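Local coordinates for protein UDP-N-acetylglucosamine 3-dehydrogenase (Acidithiobacillus ferrooxidans, PDB 7BVJ) that oxidises the 3-hydroxyl of the glucosamine ring of UDP-N-acetylglucosamine to a ketone with NAD(+), a step toward the diamino sugar of lipid A, at residues 50-53 with 54-58; 21-25 with 26-30. All blocks are in the same frame, centred on the assembly; numbering follows the deposited sequence.

Contact 1 (50-53 with 54-58); sequences AFPS and VDALL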
loop_
_atom_site.group_PDB
_atom_site.type_symbol
_atom_site.label_atom_id
_atom_site.label_comp_id
_atom_site.label_asym_id
_atom_site.label_seq_id
_atom_site.Cartn_x
_atom_site.Cartn_y
_atom_site.Cartn_z
ATOM N N ALA A 50 7.227 -24.216 -11.247
ATOM C CA ALA A 50 7.910 -23.059 -11.805
ATOM C C ALA A 50 7.585 -23.037 -13.291
ATOM O O ALA A 50 7.973 -23.954 -14.022
ATOM C CB ALA A 50 9.420 -23.127 -11.573
ATOM N N PHE A 51 6.853 -21.984 -13.744
ATOM C CA PHE A 51 6.397 -22.044 -15.123
ATOM C C PHE A 51 7.463 -21.518 -16.086
ATOM O O PHE A 51 8.249 -20.625 -15.738
ATOM C CB PHE A 51 5.116 -21.239 -15.297
ATOM C CG PHE A 51 3.878 -21.925 -14.754
ATOM C CD1 PHE A 51 3.047 -22.650 -15.590
ATOM C CD2 PHE A 51 3.544 -21.822 -13.407
ATOM C CE1 PHE A 51 1.891 -23.282 -15.090
ATOM C CE2 PHE A 51 2.390 -22.429 -12.899
ATOM C CZ PHE A 51 1.567 -23.165 -13.744
ATOM N N PRO A 52 7.502 -22.057 -17.307
ATOM C CA PRO A 52 8.498 -21.601 -18.282
ATOM C C PRO A 52 8.152 -20.284 -18.952
ATOM O O PRO A 52 8.998 -19.753 -19.676
ATOM C CB PRO A 52 8.513 -22.735 -19.307
ATOM C CG PRO A 52 7.106 -23.247 -19.273
ATOM C CD PRO A 52 6.689 -23.172 -17.832
ATOM N N SER A 53 6.950 -19.748 -18.758
ATOM C CA SER A 53 6.588 -18.458 -19.340
ATOM C C SER A 53 5.412 -17.892 -18.557
ATOM O O SER A 53 4.705 -18.623 -17.858
ATOM C CB SER A 53 6.227 -18.575 -20.825
ATOM O OG SER A 53 4.990 -19.254 -20.980
ATOM N N VAL A 54 5.216 -16.573 -18.680
ATOM C CA VAL A 54 4.060 -15.944 -18.042
ATOM C C VAL A 54 2.766 -16.514 -18.612
ATOM O O VAL A 54 1.782 -16.714 -17.882
ATOM C CB VAL A 54 4.119 -14.409 -18.177
ATOM C CG1 VAL A 54 4.018 -13.981 -19.617
ATOM C CG2 VAL A 54 2.996 -13.766 -17.380
ATOM N N ASP A 55 2.755 -16.823 -19.917
ATOM C CA ASP A 55 1.513 -17.250 -20.559
ATOM C C ASP A 55 1.055 -18.607 -20.039
ATOM O O ASP A 55 -0.147 -18.839 -19.875
ATOM C CB ASP A 55 1.680 -17.272 -22.080
ATOM C CG ASP A 55 2.041 -15.909 -22.643
ATOM O OD1 ASP A 55 2.862 -15.860 -23.582
ATOM O OD2 ASP A 55 1.518 -14.882 -22.135
ATOM N N ALA A 56 2.001 -19.503 -19.744
ATOM C CA ALA A 56 1.639 -20.830 -19.261
ATOM C C ALA A 56 1.166 -20.783 -17.818
ATOM O O ALA A 56 0.295 -21.568 -17.416
ATOM C CB ALA A 56 2.818 -21.792 -19.409
ATOM N N LEU A 57 1.745 -19.886 -17.013
ATOM C CA LEU A 57 1.145 -19.566 -15.724
ATOM C C LEU A 57 -0.304 -19.127 -15.906
ATOM O O LEU A 57 -1.217 -19.690 -15.305
ATOM C CB LEU A 57 1.955 -18.477 -15.012
ATOM C CG LEU A 57 1.486 -18.115 -13.590
ATOM C CD1 LEU A 57 2.674 -17.675 -12.726
ATOM C CD2 LEU A 57 0.443 -17.035 -13.616
ATOM N N LEU A 58 -0.528 -18.110 -16.742
ATOM C CA LEU A 58 -1.866 -17.546 -16.853
ATOM C C LEU A 58 -2.878 -18.586 -17.335
ATOM O O LEU A 58 -4.046 -18.543 -16.932
ATOM C CB LEU A 58 -1.835 -16.318 -17.764
ATOM C CG LEU A 58 -1.150 -15.119 -17.089
ATOM C CD1 LEU A 58 -0.756 -14.068 -18.101
ATOM C CD2 LEU A 58 -2.052 -14.511 -15.988
#

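Contact 2 (21-25 with 26-30); sequences KYAAI and SQLAG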
loop_
_atom_site.group_PDB
_atom_site.type_symbol
_atom_site.label_atom_id
_atom_site.label_comp_id
_atom_site.label_asym_id
_atom_site.label_seq_id
_atom_site.Cartn_x
_atom_site.Cartn_y
_atom_site.Cartn_z
ATOM N N LYS A 21 1.559 -17.066 0.964
ATOM C CA LYS A 21 0.166 -16.867 1.380
ATOM C C LYS A 21 -0.790 -17.637 0.476
ATOM O O LYS A 21 -1.691 -18.355 0.952
ATOM C CB LYS A 21 -0.197 -15.372 1.385
ATOM C CG LYS A 21 0.704 -14.471 2.208
ATOM C CD LYS A 21 1.291 -15.201 3.410
ATOM C CE LYS A 21 1.555 -14.259 4.560
ATOM N NZ LYS A 21 2.975 -13.851 4.631
ATOM N N TYR A 22 -0.618 -17.493 -0.843
ATOM C CA TYR A 22 -1.525 -18.177 -1.759
ATOM C C TYR A 22 -1.474 -19.681 -1.550
ATOM O O TYR A 22 -2.508 -20.358 -1.616
ATOM C CB TYR A 22 -1.196 -17.845 -3.207
ATOM C CG TYR A 22 -1.684 -16.496 -3.713
ATOM C CD1 TYR A 22 -3.038 -16.247 -3.911
ATOM C CD2 TYR A 22 -0.780 -15.501 -4.055
ATOM C CE1 TYR A 22 -3.478 -15.033 -4.409
ATOM C CE2 TYR A 22 -1.209 -14.280 -4.540
ATOM C CZ TYR A 22 -2.557 -14.053 -4.717
ATOM O OH TYR A 22 -2.985 -12.838 -5.196
ATOM N N ALA A 23 -0.282 -20.224 -1.295
ATOM C CA ALA A 23 -0.171 -21.660 -1.058
ATOM C C ALA A 23 -0.914 -22.075 0.203
ATOM O O ALA A 23 -1.463 -23.185 0.265
ATOM C CB ALA A 23 1.297 -22.073 -0.957
ATOM N N ALA A 24 -0.947 -21.198 1.212
ATOM C CA ALA A 24 -1.668 -21.554 2.427
ATOM C C ALA A 24 -3.189 -21.455 2.276
ATOM O O ALA A 24 -3.915 -22.204 2.938
ATOM C CB ALA A 24 -1.209 -20.677 3.593
ATOM N N ILE A 25 -3.713 -20.553 1.446
ATOM C CA ILE A 25 -5.151 -20.293 1.482
ATOM C C ILE A 25 -5.877 -20.598 0.177
ATOM O O ILE A 25 -7.074 -20.307 0.073
ATOM C CB ILE A 25 -5.438 -18.843 1.904
ATOM C CG1 ILE A 25 -5.122 -17.899 0.745
ATOM C CG2 ILE A 25 -4.663 -18.503 3.159
ATOM C CD1 ILE A 25 -5.319 -16.472 1.117
ATOM N N SER A 26 -5.209 -21.159 -0.821
ATOM C CA SER A 26 -5.831 -21.397 -2.125
ATOM C C SER A 26 -5.058 -22.514 -2.805
ATOM O O SER A 26 -4.212 -23.164 -2.186
ATOM C CB SER A 26 -5.859 -20.120 -2.981
ATOM O OG SER A 26 -4.543 -19.714 -3.392
ATOM N N GLN A 27 -5.344 -22.724 -4.091
ATOM C CA GLN A 27 -4.699 -23.771 -4.886
ATOM C C GLN A 27 -3.634 -23.097 -5.753
ATOM O O GLN A 27 -3.887 -22.689 -6.892
ATOM C CB GLN A 27 -5.726 -24.533 -5.715
ATOM C CG GLN A 27 -6.626 -25.454 -4.886
ATOM C CD GLN A 27 -7.707 -24.691 -4.127
ATOM O OE1 GLN A 27 -8.535 -24.010 -4.727
ATOM N NE2 GLN A 27 -7.700 -24.805 -2.802
ATOM N N LEU A 28 -2.444 -22.949 -5.187
ATOM C CA LEU A 28 -1.342 -22.288 -5.885
ATOM C C LEU A 28 -0.845 -23.190 -7.008
ATOM O O LEU A 28 -0.223 -24.221 -6.745
ATOM C CB LEU A 28 -0.215 -21.969 -4.911
ATOM C CG LEU A 28 1.052 -21.278 -5.458
ATOM C CD1 LEU A 28 0.807 -19.841 -5.893
ATOM C CD2 LEU A 28 2.196 -21.324 -4.442
ATOM N N ALA A 29 -1.135 -22.820 -8.256
ATOM C CA ALA A 29 -0.555 -23.540 -9.382
ATOM C C ALA A 29 0.957 -23.351 -9.430
ATOM O O ALA A 29 1.700 -24.313 -9.656
ATOM C CB ALA A 29 -1.187 -23.071 -10.693
ATOM N N GLY A 30 1.436 -22.130 -9.215
ATOM C CA GLY A 30 2.870 -21.904 -9.247
ATOM C C GLY A 30 3.208 -20.442 -9.503
ATOM O O GLY A 30 2.395 -19.545 -9.279
HETATM O O HOH W 1 -1.780 -24.312 -2.707
#

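Contact 1 (50-53 with 54-58)
S53 caps the first turn of helix 54-59, its OG taking the backbone N-H of A56 at 3.2 Å with an N-H...O angle of 154°. With chi1 at 70° the hydroxyl oxygen stands between its own backbone N and carbonyl carbon, turned toward the amide of A56, and this is the N-cap bond. The carbonyl of the same residue begins the helical ladder: the N of L57 reaches S53 O at 3.3 Å, a nearly straight but weak bond. The F51 ring packs against the same turn and takes the CA of L57 over one face. L57 CA sits 3.7 Å from the ring centroid, 13° off the ring normal, a CH-pi contact, and L57 CB follows at 4.0 Å from F51 CG, the two side chains crossing at about a right angle. A56 adds its methyl, with A56 CB 3.9 Å from F51 CD1. On the sheet side F51 rests against A29 of strand 27-32, while L57 packs on F32 and V64. Without the ring, as with an alanine at F51, the CA of L57 and the methyl of A56 would probably face a gap on the side of strand 27-32. Polar capping and aromatic packing thus divide the work: the serine satisfies an amide that has no helical carbonyl before it, and the apolar ring seats the same turn on the Rossmann sheet.

Contact 2 (21-25 with 26-30)
Y22 O is gripped twice by S26, the first residue to leave helical geometry at the end of helix 13-25. The hydroxyl gives the shorter bond, S26 OG to Y22 O at 2.8 Å, meeting the carbonyl at a C=O...O angle of 121° and tilted from its plane. S26 N adds a bent, weak bond to the same oxygen at 2.9 Å, and I25 N makes a third, also weak. The serine torsion swings OG back over the last turn, where it also lies near the plane of the Y22 ring, at its edge, 3.8 Å from Y22 CD1. The buried hydroxyl has a further partner in T6, and the phenol OH of Y22 is hydrogen-bonded to S65; the turn is thus tied to strand 5-9 through S26, and the helix to strand 63-66 through Y22. This is the turn of the first beta-alpha-beta unit of the Rossmann fold, where helix 13-25, whose start carries the end of the glycine-rich NAD-binding segment, gives way to strand 27-32. The short segments run at 136° to one another, 6.3 Å apart at their closest. L28 fills the angle between them: its CG lies opposite the backbone N across the CA-CB bond (chi1 179°), and the two methyls part over the helix, CD1 to Y22 CB and CD2 at 3.7 Å from A23 CB. Beside this apolar patch one water stitches the turn, donating to A23 O and to S26 O while accepting from L28 N at 2.9 Å.

Overall arrangement
Both contacts belong to the NAD-binding Rossmann domain and lie on the same side of the chain's centre, their own centres about 16 Å apart. Contact 2 comes first, turning helix 13-25 into strand 27-32; helix 36-46 follows, and contact 1 begins at the end of strand 49-50 and opens helix 54-59. The strands 27-32 and 49-50 are neighbours at one edge of the six-stranded parallel sheet, which brings the two regions together: F51 CE2 packs 3.7 Å from G30 CA, and L57 CD1 approaches G30 O. F51 and the start of helix 54-59 thus pack on the strand that contact 2 launches, which ends at F32 of the NAD pocket, followed by D33.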